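Local coordinates for klebicin C activity (Klebsiella pneumoniae, PDB 7NNA), which probably binds the outer-membrane efflux channel TolC as the Tol-binding part of a bacteriocin imported through that channel, at residues 33-47 / 137-151. Numbering follows the deposited sequence.
Sequences TENLAKTQAAQAERA and EQRKQAEIERKLQEA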
ATOM      1  N   THR A  33      -2.338  -7.079 -12.913  1.00 17.39           N
ATOM      2  CA  THR A  33      -1.685  -7.606 -11.710  1.00 18.82           C
ATOM      3  C   THR A  33      -0.323  -6.941 -11.491  1.00 19.87           C
ATOM      4  O   THR A  33      -0.039  -6.528 -10.374  1.00 19.88           O
ATOM      5  CB  THR A  33      -1.473  -9.123 -11.868  1.00 19.86           C
ATOM      6  OG1 THR A  33      -2.712  -9.742 -11.989  1.00 20.21           O
ATOM      7  CG2 THR A  33      -0.693  -9.764 -10.660  1.00 21.48           C
ATOM      8  N   GLU A  34       0.484  -6.813 -12.529  0.58 20.87           N
ATOM      9  CA  GLU A  34       1.805  -6.193 -12.423  0.58 21.67           C
ATOM     10  C   GLU A  34       1.705  -4.747 -11.943  0.58 23.07           C
ATOM     11  O   GLU A  34       2.553  -4.310 -11.142  0.58 23.04           O
ATOM     12  CB  GLU A  34       2.545  -6.282 -13.777  0.58 24.31           C
ATOM     13  CG  GLU A  34       3.013  -7.689 -14.133  0.58 27.64           C
ATOM     14  CD  GLU A  34       3.387  -7.962 -15.589  0.58 36.29           C
ATOM     15  OE1 GLU A  34       3.163  -7.084 -16.455  0.58 34.33           O
ATOM     16  OE2 GLU A  34       3.859  -9.086 -15.871  0.58 38.04           O
ATOM     17  N   ASN A  35       0.708  -3.999 -12.445  1.00 22.31           N
ATOM     18  CA  ASN A  35       0.465  -2.605 -12.039  1.00 22.95           C
ATOM     19  C   ASN A  35       0.091  -2.535 -10.558  1.00 21.48           C
ATOM     20  O   ASN A  35       0.606  -1.677  -9.823  1.00 20.55           O
ATOM     21  CB  ASN A  35      -0.602  -1.945 -12.943  1.00 23.69           C
ATOM     22  CG  ASN A  35      -0.969  -0.517 -12.521  1.00 28.45           C
ATOM     23  OD1 ASN A  35      -0.127   0.366 -12.607  1.00 31.84           O
ATOM     24  ND2 ASN A  35      -2.217  -0.278 -11.982  1.00 28.09           N
ATOM     25  N   LEU A  36      -0.732  -3.496 -10.097  1.00 18.78           N
ATOM     26  CA  LEU A  36      -1.091  -3.546  -8.709  1.00 18.51           C
ATOM     27  C   LEU A  36       0.042  -3.985  -7.820  1.00 19.84           C
ATOM     28  O   LEU A  36       0.151  -3.473  -6.684  1.00 20.06           O
ATOM     29  CB  LEU A  36      -2.369  -4.421  -8.490  1.00 17.81           C
ATOM     30  CG  LEU A  36      -3.647  -3.551  -8.614  1.00 18.29           C
ATOM     31  CD1 LEU A  36      -4.862  -4.451  -8.932  1.00 19.99           C
ATOM     32  CD2 LEU A  36      -3.937  -2.738  -7.278  1.00 19.03           C
ATOM     33  N   ALA A  37       0.884  -4.871  -8.310  1.00 20.74           N
ATOM     34  CA  ALA A  37       2.037  -5.350  -7.531  1.00 23.29           C
ATOM     35  C   ALA A  37       3.027  -4.172  -7.341  1.00 24.29           C
ATOM     36  O   ALA A  37       3.577  -3.985  -6.239  1.00 25.19           O
ATOM     37  CB  ALA A  37       2.687  -6.503  -8.272  1.00 25.70           C
ATOM     38  N   LYS A  38       3.236  -3.370  -8.399  1.00 22.41           N
ATOM     39  CA  LYS A  38       4.139  -2.209  -8.274  1.00 23.84           C
ATOM     40  C   LYS A  38       3.523  -1.191  -7.311  1.00 23.17           C
ATOM     41  O   LYS A  38       4.255  -0.582  -6.491  1.00 22.54           O
ATOM     42  CB  LYS A  38       4.348  -1.564  -9.652  1.00 28.31           C
ATOM     43  CG  LYS A  38       5.350  -2.453 -10.391  1.00 40.09           C
ATOM     44  CD  LYS A  38       5.854  -1.957 -11.722  1.00 51.70           C
ATOM     45  CE  LYS A  38       7.129  -2.691 -12.134  1.00 59.70           C
ATOM     46  NZ  LYS A  38       6.893  -4.148 -12.396  1.00 63.98           N
ATOM     47  N   THR A  39       2.201  -1.013  -7.400  1.00 20.53           N
ATOM     48  CA  THR A  39       1.467  -0.096  -6.493  1.00 21.89           C
ATOM     49  C   THR A  39       1.605  -0.561  -5.040  1.00 21.67           C
ATOM     50  O   THR A  39       1.796   0.285  -4.133  1.00 22.59           O
ATOM     51  CB  THR A  39      -0.026  -0.007  -6.856  1.00 22.08           C
ATOM     52  OG1 THR A  39      -0.131   0.500  -8.219  1.00 23.78           O
ATOM     53  CG2 THR A  39      -0.719   1.001  -5.992  1.00 23.71           C
ATOM     54  N   GLN A  40       1.516  -1.862  -4.817  1.00 19.73           N
ATOM     55  CA  GLN A  40       1.653  -2.401  -3.449  1.00 21.06           C
ATOM     56  C   GLN A  40       3.012  -2.108  -2.882  1.00 23.03           C
ATOM     57  O   GLN A  40       3.128  -1.637  -1.716  1.00 22.61           O
ATOM     58  CB  GLN A  40       1.348  -3.929  -3.448  1.00 19.58           C
ATOM     59  CG  GLN A  40       1.296  -4.573  -2.077  1.00 22.33           C
ATOM     60  CD  GLN A  40       2.655  -4.822  -1.433  1.00 26.70           C
ATOM     61  OE1 GLN A  40       3.676  -5.018  -2.116  1.00 27.12           O
ATOM     62  NE2 GLN A  40       2.702  -4.880  -0.091  1.00 23.84           N
ATOM     63  N   ALA A  41       4.046  -2.361  -3.694  1.00 23.85           N
ATOM     64  CA  ALA A  41       5.453  -2.168  -3.243  1.00 25.54           C
ATOM     65  C   ALA A  41       5.690  -0.679  -2.976  1.00 25.72           C
ATOM     66  O   ALA A  41       6.307  -0.332  -1.960  1.00 26.63           O
ATOM     67  CB  ALA A  41       6.431  -2.694  -4.327  1.00 25.48           C
ATOM     68  N   ALA A  42       5.191   0.223  -3.859  1.00 24.85           N
ATOM     69  CA  ALA A  42       5.355   1.684  -3.626  1.00 25.55           C
ATOM     70  C   ALA A  42       4.564   2.166  -2.369  1.00 24.75           C
ATOM     71  O   ALA A  42       5.050   3.021  -1.602  1.00 23.91           O
ATOM     72  CB  ALA A  42       4.913   2.516  -4.865  1.00 27.14           C
ATOM     73  N   GLN A  43       3.402   1.587  -2.128  1.00 23.92           N
ATOM     74  CA  GLN A  43       2.586   1.963  -0.963  1.00 23.49           C
ATOM     75  C   GLN A  43       3.184   1.437   0.364  1.00 23.70           C
ATOM     76  O   GLN A  43       3.085   2.122   1.419  1.00 23.68           O
ATOM     77  CB  GLN A  43       1.166   1.426  -1.159  1.00 24.94           C
ATOM     78  CG  GLN A  43       0.193   1.870  -0.040  1.00 26.63           C
ATOM     79  CD  GLN A  43       0.157   3.361   0.141  1.00 28.55           C
ATOM     80  OE1 GLN A  43       0.192   4.101  -0.811  1.00 28.59           O
ATOM     81  NE2 GLN A  43       0.055   3.845   1.361  1.00 27.75           N
ATOM     82  N   ALA A  44       3.799   0.222   0.362  1.00 22.59           N
ATOM     83  CA  ALA A  44       4.530  -0.264   1.555  1.00 24.84           C
ATOM     84  C   ALA A  44       5.692   0.718   1.865  1.00 25.68           C
ATOM     85  O   ALA A  44       6.002   0.979   3.051  1.00 24.47           O
ATOM     86  CB  ALA A  44       5.127  -1.647   1.270  1.00 23.86           C
ATOM     87  N   GLU A  45       6.385   1.244   0.788  1.00 25.52           N
ATOM     88  CA  GLU A  45       7.434   2.230   1.054  1.00 26.91           C
ATOM     89  C   GLU A  45       6.872   3.522   1.681  1.00 26.93           C
ATOM     90  O   GLU A  45       7.505   4.105   2.551  1.00 26.61           O
ATOM     91  CB  GLU A  45       8.296   2.503  -0.181  1.00 31.41           C
ATOM     92  CG  GLU A  45       9.041   1.248  -0.630  1.00 33.36           C
ATOM     93  CD  GLU A  45       9.952   0.642   0.429  0.50 29.73           C
ATOM     94  OE1 GLU A  45      10.713   1.401   1.061  0.50 32.20           O
ATOM     95  OE2 GLU A  45       9.864  -0.583   0.662  0.50 27.64           O
ATOM     96  N   ARG A  46       5.696   3.968   1.251  0.50 26.82           N
ATOM     97  CA  ARG A  46       5.061   5.163   1.851  0.50 27.17           C
ATOM     98  C   ARG A  46       4.643   4.895   3.271  0.50 26.54           C
ATOM     99  O   ARG A  46       4.811   5.772   4.127  0.50 27.30           O
ATOM    100  CB  ARG A  46       3.883   5.673   1.016  0.50 29.46           C
ATOM    101  CG  ARG A  46       4.389   6.619  -0.069  0.50 34.74           C
ATOM    102  CD  ARG A  46       3.303   7.239  -0.929  0.50 36.53           C
ATOM    103  NE  ARG A  46       2.467   6.207  -1.502  0.50 36.88           N
ATOM    104  CZ  ARG A  46       2.488   5.825  -2.767  0.50 34.93           C
ATOM    105  NH1 ARG A  46       3.284   6.436  -3.645  0.50 36.76           N
ATOM    106  NH2 ARG A  46       1.709   4.856  -3.173  0.50 28.89           N
ATOM    107  N   ALA A  47       4.148   3.681   3.568  1.00 25.86           N
ATOM    108  CA  ALA A  47       3.818   3.347   4.989  1.00 25.76           C
ATOM    109  C   ALA A  47       5.115   3.364   5.836  1.00 25.24           C
ATOM    110  O   ALA A  47       5.127   3.857   7.003  1.00 25.72           O
ATOM    111  CB  ALA A  47       3.112   1.959   5.051  1.00 25.20           C
ATOM    112  N   GLU A 137      -1.695   5.471   5.678  1.00 24.75           N
ATOM    113  CA  GLU A 137      -0.860   4.784   4.669  1.00 22.99           C
ATOM    114  C   GLU A 137      -0.988   3.236   4.844  1.00 23.66           C
ATOM    115  O   GLU A 137      -0.921   2.512   3.865  1.00 22.60           O
ATOM    116  CB  GLU A 137       0.599   5.219   4.791  1.00 25.93           C
ATOM    117  CG  GLU A 137       0.812   6.679   4.380  1.00 29.72           C
ATOM    118  CD  GLU A 137       0.186   7.167   3.078  1.00 38.44           C
ATOM    119  OE1 GLU A 137       0.222   6.452   2.053  1.00 33.26           O
ATOM    120  OE2 GLU A 137      -0.340   8.302   3.077  1.00 45.30           O
ATOM    121  N   GLN A 138      -1.120   2.743   6.087  1.00 23.28           N
ATOM    122  CA  GLN A 138      -1.316   1.306   6.333  1.00 23.35           C
ATOM    123  C   GLN A 138      -2.695   0.897   5.838  1.00 22.80           C
ATOM    124  O   GLN A 138      -2.832  -0.166   5.251  1.00 22.26           O
ATOM    125  CB  GLN A 138      -1.200   1.032   7.839  1.00 25.72           C
ATOM    126  CG  GLN A 138       0.242   1.223   8.307  1.00 26.79           C
ATOM    127  CD  GLN A 138       0.432   1.028   9.821  1.00 36.19           C
ATOM    128  OE1 GLN A 138       1.549   1.088  10.308  1.00 39.35           O
ATOM    129  NE2 GLN A 138      -0.611   0.818  10.611  1.00 35.64           N
ATOM    130  N   ARG A 139      -3.716   1.746   6.000  1.00 24.02           N
ATOM    131  CA  ARG A 139      -5.068   1.426   5.502  1.00 26.11           C
ATOM    132  C   ARG A 139      -5.007   1.279   3.963  1.00 25.26           C
ATOM    133  O   ARG A 139      -5.588   0.309   3.380  1.00 25.93           O
ATOM    134  CB  ARG A 139      -6.067   2.560   5.898  1.00 28.36           C
ATOM    135  CG  ARG A 139      -7.537   2.252   5.523  1.00 33.43           C
ATOM    136  CD  ARG A 139      -8.468   3.516   5.512  1.00 40.93           C
ATOM    137  NE  ARG A 139      -8.094   4.463   4.441  1.00 43.43           N
ATOM    138  CZ  ARG A 139      -8.403   4.318   3.155  1.00 45.95           C
ATOM    139  NH1 ARG A 139      -9.122   3.275   2.748  1.00 47.85           N
ATOM    140  NH2 ARG A 139      -7.975   5.195   2.262  1.00 44.67           N
ATOM    141  N   LYS A 140      -4.358   2.246   3.299  1.00 23.25           N
ATOM    142  CA  LYS A 140      -4.282   2.199   1.830  1.00 23.36           C
ATOM    143  C   LYS A 140      -3.501   0.972   1.364  1.00 21.98           C
ATOM    144  O   LYS A 140      -3.838   0.357   0.343  1.00 21.89           O
ATOM    145  CB  LYS A 140      -3.617   3.468   1.293  1.00 25.75           C
ATOM    146  CG  LYS A 140      -4.486   4.679   1.586  1.00 35.66           C
ATOM    147  CD  LYS A 140      -4.046   5.948   0.912  1.00 45.07           C
ATOM    148  CE  LYS A 140      -2.700   6.388   1.346  1.00 50.65           C
ATOM    149  NZ  LYS A 140      -2.179   7.520   0.516  1.00 58.04           N
ATOM    150  N   GLN A 141      -2.409   0.650   2.073  1.00 20.18           N
ATOM    151  CA  GLN A 141      -1.629  -0.540   1.740  1.00 19.48           C
ATOM    152  C   GLN A 141      -2.488  -1.825   1.808  1.00 20.23           C
ATOM    153  O   GLN A 141      -2.441  -2.634   0.875  1.00 19.57           O
ATOM    154  CB  GLN A 141      -0.412  -0.660   2.697  1.00 19.66           C
ATOM    155  CG  GLN A 141       0.533  -1.789   2.181  1.00 20.79           C
ATOM    156  CD  GLN A 141       1.674  -2.037   3.156  1.00 24.16           C
ATOM    157  OE1 GLN A 141       2.126  -1.101   3.829  1.00 24.79           O
ATOM    158  NE2 GLN A 141       2.108  -3.286   3.287  1.00 22.75           N
ATOM    159  N   ALA A 142      -3.273  -2.018   2.877  1.00 21.60           N
ATOM    160  CA  ALA A 142      -4.131  -3.216   3.031  1.00 23.07           C
ATOM    161  C   ALA A 142      -5.196  -3.232   1.906  1.00 22.92           C
ATOM    162  O   ALA A 142      -5.515  -4.308   1.390  1.00 22.31           O
ATOM    163  CB  ALA A 142      -4.811  -3.207   4.423  1.00 24.99           C
ATOM    164  N   GLU A 143      -5.700  -2.066   1.502  1.00 21.85           N
ATOM    165  CA  GLU A 143      -6.708  -2.030   0.407  1.00 22.81           C
ATOM    166  C   GLU A 143      -6.066  -2.402  -0.917  1.00 21.66           C
ATOM    167  O   GLU A 143      -6.663  -3.133  -1.715  1.00 21.45           O
ATOM    168  CB  GLU A 143      -7.433  -0.693   0.356  1.00 27.49           C
ATOM    169  CG  GLU A 143      -8.417  -0.623  -0.814  1.00 34.94           C
ATOM    170  CD  GLU A 143      -9.479  -1.724  -0.899  0.80 43.91           C
ATOM    171  OE1 GLU A 143      -9.838  -2.318   0.146  0.80 44.92           O
ATOM    172  OE2 GLU A 143      -9.986  -1.961  -2.016  0.80 45.38           O
ATOM    173  N   ILE A 144      -4.869  -1.891  -1.197  0.63 21.16           N
ATOM    174  CA  ILE A 144      -4.128  -2.323  -2.400  0.63 19.87           C
ATOM    175  C   ILE A 144      -3.855  -3.818  -2.379  0.63 18.48           C
ATOM    176  O   ILE A 144      -3.980  -4.492  -3.413  0.63 17.92           O
ATOM    177  CB  ILE A 144      -2.803  -1.528  -2.563  0.63 21.14           C
ATOM    178  CG1 ILE A 144      -3.126  -0.065  -2.978  0.63 22.15           C
ATOM    179  CG2 ILE A 144      -1.893  -2.188  -3.645  0.63 21.74           C
ATOM    180  CD1 ILE A 144      -3.999   0.082  -4.229  0.63 24.50           C
ATOM    181  N   GLU A 145      -3.488  -4.356  -1.230  1.00 17.33           N
ATOM    182  CA  GLU A 145      -3.232  -5.819  -1.143  1.00 17.50           C
ATOM    183  C   GLU A 145      -4.529  -6.599  -1.441  1.00 19.22           C
ATOM    184  O   GLU A 145      -4.471  -7.648  -2.137  1.00 20.30           O
ATOM    185  CB  GLU A 145      -2.682  -6.170   0.264  1.00 19.59           C
ATOM    186  CG  GLU A 145      -1.260  -5.606   0.365  1.00 20.31           C
ATOM    187  CD  GLU A 145      -0.645  -5.471   1.737  1.00 26.16           C
ATOM    188  OE1 GLU A 145      -1.362  -5.622   2.758  1.00 26.63           O
ATOM    189  OE2 GLU A 145       0.580  -5.252   1.781  1.00 25.22           O
ATOM    190  N   ARG A 146      -5.689  -6.102  -0.975  0.60 20.03           N
ATOM    191  CA  ARG A 146      -6.953  -6.816  -1.285  0.60 20.10           C
ATOM    192  C   ARG A 146      -7.209  -6.770  -2.806  0.60 19.50           C
ATOM    193  O   ARG A 146      -7.611  -7.775  -3.414  0.60 19.56           O
ATOM    194  CB  ARG A 146      -8.114  -6.147  -0.532  0.60 22.64           C
ATOM    195  CG  ARG A 146      -9.393  -6.954  -0.502  0.60 24.67           C
ATOM    196  CD  ARG A 146     -10.600  -6.075  -0.040  0.60 31.55           C
ATOM    197  NE  ARG A 146     -10.857  -5.008  -1.023  0.60 29.79           N
ATOM    198  CZ  ARG A 146     -11.514  -5.176  -2.158  0.60 33.62           C
ATOM    199  NH1 ARG A 146     -12.076  -6.350  -2.442  0.60 31.28           N
ATOM    200  NH2 ARG A 146     -11.611  -4.178  -3.027  0.60 35.45           N
ATOM    201  N   LYS A 147      -6.943  -5.616  -3.429  1.00 18.03           N
ATOM    202  CA  LYS A 147      -7.168  -5.481  -4.892  1.00 18.51           C
ATOM    203  C   LYS A 147      -6.152  -6.353  -5.652  1.00 17.64           C
ATOM    204  O   LYS A 147      -6.486  -6.936  -6.683  1.00 17.20           O
ATOM    205  CB  LYS A 147      -6.989  -3.997  -5.323  1.00 20.71           C
ATOM    206  CG  LYS A 147      -8.178  -3.142  -4.869  1.00 27.04           C
ATOM    207  CD  LYS A 147      -8.218  -1.847  -5.706  1.00 30.48           C
ATOM    208  CE  LYS A 147      -9.563  -1.177  -5.534  1.00 35.78           C
ATOM    209  NZ  LYS A 147      -9.619  -0.510  -4.243  1.00 35.87           N
ATOM    210  N   LEU A 148      -4.917  -6.443  -5.160  1.00 16.16           N
ATOM    211  CA  LEU A 148      -3.887  -7.266  -5.806  1.00 17.64           C
ATOM    212  C   LEU A 148      -4.300  -8.748  -5.740  1.00 18.75           C
ATOM    213  O   LEU A 148      -4.109  -9.482  -6.731  1.00 18.51           O
ATOM    214  CB  LEU A 148      -2.552  -7.056  -5.076  1.00 17.70           C
ATOM    215  CG  LEU A 148      -1.362  -7.971  -5.544  1.00 20.39           C
ATOM    216  CD1 LEU A 148      -1.109  -7.848  -7.138  1.00 20.14           C
ATOM    217  CD2 LEU A 148      -0.067  -7.632  -4.733  1.00 19.47           C
ATOM    218  N   GLN A 149      -4.870  -9.188  -4.608  1.00 17.80           N
ATOM    219  CA  GLN A 149      -5.360 -10.592  -4.536  1.00 19.91           C
ATOM    220  C   GLN A 149      -6.493 -10.802  -5.596  1.00 19.29           C
ATOM    221  O   GLN A 149      -6.502 -11.845  -6.281  1.00 18.27           O
ATOM    222  CB  GLN A 149      -5.895 -10.925  -3.142  1.00 19.86           C
ATOM    223  CG  GLN A 149      -6.598 -12.287  -3.040  1.00 27.10           C
ATOM    224  CD  GLN A 149      -6.634 -12.656  -1.564  1.00 35.15           C
ATOM    225  OE1 GLN A 149      -5.684 -13.248  -1.027  1.00 36.21           O
ATOM    226  NE2 GLN A 149      -7.707 -12.297  -0.858  1.00 38.83           N
ATOM    227  N   GLU A 150      -7.362  -9.791  -5.732  0.58 19.17           N
ATOM    228  CA  GLU A 150      -8.413  -9.831  -6.740  0.58 19.63           C
ATOM    229  C   GLU A 150      -7.875  -9.944  -8.155  0.58 19.52           C
ATOM    230  O   GLU A 150      -8.479 -10.660  -8.974  0.58 19.36           O
ATOM    231  CB  GLU A 150      -9.386  -8.638  -6.602  0.58 20.52           C
ATOM    232  CG  GLU A 150     -10.346  -8.791  -5.405  0.58 23.01           C
ATOM    233  CD  GLU A 150     -11.022 -10.152  -5.270  0.58 30.17           C
ATOM    234  OE1 GLU A 150     -11.703 -10.579  -6.235  0.58 24.33           O
ATOM    235  OE2 GLU A 150     -10.796 -10.831  -4.236  0.58 32.66           O
ATOM    236  N   ALA A 151      -6.801  -9.222  -8.424  0.50 15.50           N
ATOM    237  CA  ALA A 151      -6.101  -9.177  -9.734  0.50 16.62           C
ATOM    238  C   ALA A 151      -5.482 -10.545 -10.050  0.50 17.33           C
ATOM    239  O   ALA A 151      -5.486 -10.982 -11.207  0.50 17.89           O
ATOM    240  CB  ALA A 151      -4.984  -8.108  -9.700  0.50 16.41           C
TER
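Gln43 reaches across to Glu137 and spends both hydrogens of its amide there. Gln43 NE2 donates to Glu137 OE1 at 2.7 Å, nearly straight at 166° and on the anti side of the carboxylate, and also to Glu137 O at 3.0 Å, within the carbonyl plane on a lone pair. Two bonds from one nitrogen to a single residue fix the rotation of the amide. At its other end, in the conformer described, Gln43 OE1 is gripped side-on by NE and NH2 of Arg46. Lys140 NZ forms a salt bridge with Glu137 OE1, so charge of both signs gathers at this edge and would be expected to polarise the Gln43 amide.

A second polar link lies farther along: Gln40 NE2 donates to the anti lone pair of Glu145 OE2 at 2.9 Å, with amide and carboxylate nearly coplanar. Gln40, a knob among Gln141, Ile144, Glu145 and Leu148, gets there because CG stands anti to the backbone N (chi1 -173°) and the chain then bends at chi2. Gln141 NE2 donates a second hydrogen bond to Glu145 OE2, from above the carboxylate plane, while the Gln141 side chain enters a hole formed by Gln40, Gln43, Ala44 and Ala47.

Toward Thr33 the knobs become apolar. Leu36 settles among Ile144, Lys147, Leu148 and Ala151, its CD1 lying 3.7 Å from Ala151 CB. Leu148 returns the insertion among Thr33, Leu36, Ala37 and Gln40, and Ile144 CG2 presses against Gln40 CA at 3.6 Å.

The axes run antiparallel at 163°, 8.7 Å apart at closest approach, as expected of an antiparallel coiled coil. The contact joins helix 14-79 to helix 93-197 near the middle of the elongated hairpin; Thr33 OG1 hydrogen-bonds to Glu155, and Glu137 and Gln138 touch Ala50 and Met51, continuing the pairing both ways.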